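Local coordinates for phage-like element PBSX protein XepA (Bacillus subtilis, PDB 6IA5), which is of unknown function, does not seem to take part in host cell lysis, and assembles as a pentamer encoded in a prophage lytic cassette, at residues 118-122 with 135-139. Residues are numbered along the deposited sequence.
Sequences YYRFR and LYQSV
F121 lays one face of its ring against the amide of Q137, with CD1 3.4 Å from Q137 NE2, while its edge meets the facing backbone, CE2 lying 3.5 Å from Y136 O. Both segments are extended and belong to different sheets of a two-sheet antiparallel β-sandwich; their axes approach to 9.5 Å and run nearly antiparallel at 157°, with F121 opposite Q137 (CA to CA 8.3 Å) and Y119 opposite V139 (10.5 Å). Alternate residues point inward: Y119 (chi1 p) and F121 (m) meet L135, Q137 (t, t) and V139. F121 CD2 packs on L135 CD1 at 4.1 Å, and Y119 OH reaches V139 CG1 at 3.5 Å. The outward R120 and R122 form salt bridges with E85. A water 2.6 Å from Y119 OH lies 3.4 Å from Q137 OE1, a weak bond, whereas Q137 NE2 hydrogen-bonds Q56 OE1, which also accepts from F121 N. The interface thus combines aromatic and aliphatic packing with a buried amide whose NE2 has a polar partner.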
# COMPACT_ATOMS: atom_id res chain seq x y z
N TYR E 118 -6.20 -28.73 20.55
CA TYR E 118 -5.10 -28.98 21.46
C TYR E 118 -3.78 -28.71 20.75
O TYR E 118 -3.65 -28.99 19.56
CB TYR E 118 -5.09 -30.45 21.92
CG TYR E 118 -6.36 -30.87 22.61
CD1 TYR E 118 -6.53 -30.68 23.98
CD2 TYR E 118 -7.42 -31.43 21.90
CE1 TYR E 118 -7.70 -31.05 24.62
CE2 TYR E 118 -8.59 -31.80 22.53
CZ TYR E 118 -8.72 -31.61 23.89
OH TYR E 118 -9.87 -31.97 24.53
N TYR E 119 -2.80 -28.18 21.51
CA TYR E 119 -1.46 -27.96 21.00
C TYR E 119 -0.46 -28.64 21.95
O TYR E 119 -0.79 -28.87 23.11
CB TYR E 119 -1.16 -26.46 20.82
CG TYR E 119 -1.27 -25.63 22.07
CD1 TYR E 119 -2.50 -25.13 22.49
CD2 TYR E 119 -0.15 -25.34 22.85
CE1 TYR E 119 -2.62 -24.38 23.65
CE2 TYR E 119 -0.26 -24.57 24.01
CZ TYR E 119 -1.49 -24.09 24.41
OH TYR E 119 -1.60 -23.37 25.56
N ARG E 120 0.75 -28.91 21.44
CA ARG E 120 1.83 -29.36 22.30
C ARG E 120 3.16 -29.11 21.61
O ARG E 120 3.21 -28.96 20.38
CB ARG E 120 1.71 -30.88 22.58
CG ARG E 120 2.17 -31.74 21.41
CD ARG E 120 2.09 -33.22 21.74
NE ARG E 120 2.53 -34.02 20.61
CZ ARG E 120 2.45 -35.35 20.55
NH1 ARG E 120 1.99 -36.03 21.58
NH2 ARG E 120 2.80 -36.00 19.45
N PHE E 121 4.22 -29.05 22.42
CA PHE E 121 5.58 -29.15 21.93
C PHE E 121 6.04 -30.60 22.12
O PHE E 121 5.73 -31.23 23.13
CB PHE E 121 6.51 -28.23 22.73
CG PHE E 121 6.38 -26.76 22.41
CD1 PHE E 121 5.40 -26.29 21.53
CD2 PHE E 121 7.23 -25.84 23.00
CE1 PHE E 121 5.28 -24.93 21.25
CE2 PHE E 121 7.10 -24.48 22.73
CZ PHE E 121 6.13 -24.02 21.87
N ARG E 122 6.79 -31.08 21.13
CA ARG E 122 7.48 -32.36 21.22
C ARG E 122 8.91 -32.12 20.74
O ARG E 122 9.12 -31.63 19.64
CB ARG E 122 6.73 -33.43 20.41
CG ARG E 122 7.36 -34.82 20.44
CD ARG E 122 6.52 -35.88 19.74
NE ARG E 122 6.29 -35.58 18.33
CZ ARG E 122 7.14 -35.84 17.33
NH1 ARG E 122 8.26 -36.51 17.55
NH2 ARG E 122 6.87 -35.42 16.11
N LEU E 135 13.36 -25.63 27.55
CA LEU E 135 12.35 -25.43 26.52
C LEU E 135 11.28 -24.49 27.08
O LEU E 135 10.69 -24.79 28.11
CB LEU E 135 11.77 -26.80 26.17
CG LEU E 135 10.70 -26.81 25.08
CD1 LEU E 135 11.19 -26.18 23.78
CD2 LEU E 135 10.24 -28.25 24.82
N TYR E 136 11.06 -23.35 26.40
CA TYR E 136 10.12 -22.32 26.83
C TYR E 136 8.97 -22.20 25.84
O TYR E 136 9.16 -22.35 24.63
CB TYR E 136 10.81 -20.95 26.93
CG TYR E 136 11.60 -20.76 28.21
CD1 TYR E 136 12.88 -21.30 28.35
CD2 TYR E 136 11.06 -20.11 29.29
CE1 TYR E 136 13.61 -21.15 29.52
CE2 TYR E 136 11.77 -19.94 30.48
CZ TYR E 136 13.03 -20.48 30.59
OH TYR E 136 13.71 -20.30 31.76
N GLN E 137 7.79 -21.87 26.38
CA GLN E 137 6.58 -21.76 25.57
C GLN E 137 5.84 -20.47 25.92
O GLN E 137 5.55 -20.23 27.09
CB GLN E 137 5.69 -22.96 25.84
CG GLN E 137 4.41 -22.98 24.99
CD GLN E 137 3.65 -24.27 25.22
OE1 GLN E 137 2.96 -24.42 26.24
NE2 GLN E 137 3.80 -25.21 24.29
N SER E 138 5.53 -19.66 24.89
CA SER E 138 4.67 -18.49 25.02
C SER E 138 3.38 -18.74 24.24
O SER E 138 3.41 -19.40 23.20
CB SER E 138 5.34 -17.23 24.53
OG SER E 138 6.48 -16.89 25.33
N VAL E 139 2.28 -18.21 24.77
CA VAL E 139 0.98 -18.26 24.11
C VAL E 139 0.42 -16.84 24.04
O VAL E 139 0.79 -15.99 24.84
CB VAL E 139 0.00 -19.21 24.84
CG1 VAL E 139 0.45 -20.67 24.74
CG2 VAL E 139 -0.22 -18.79 26.29
O HOH W 1 -0.10 -23.82 27.62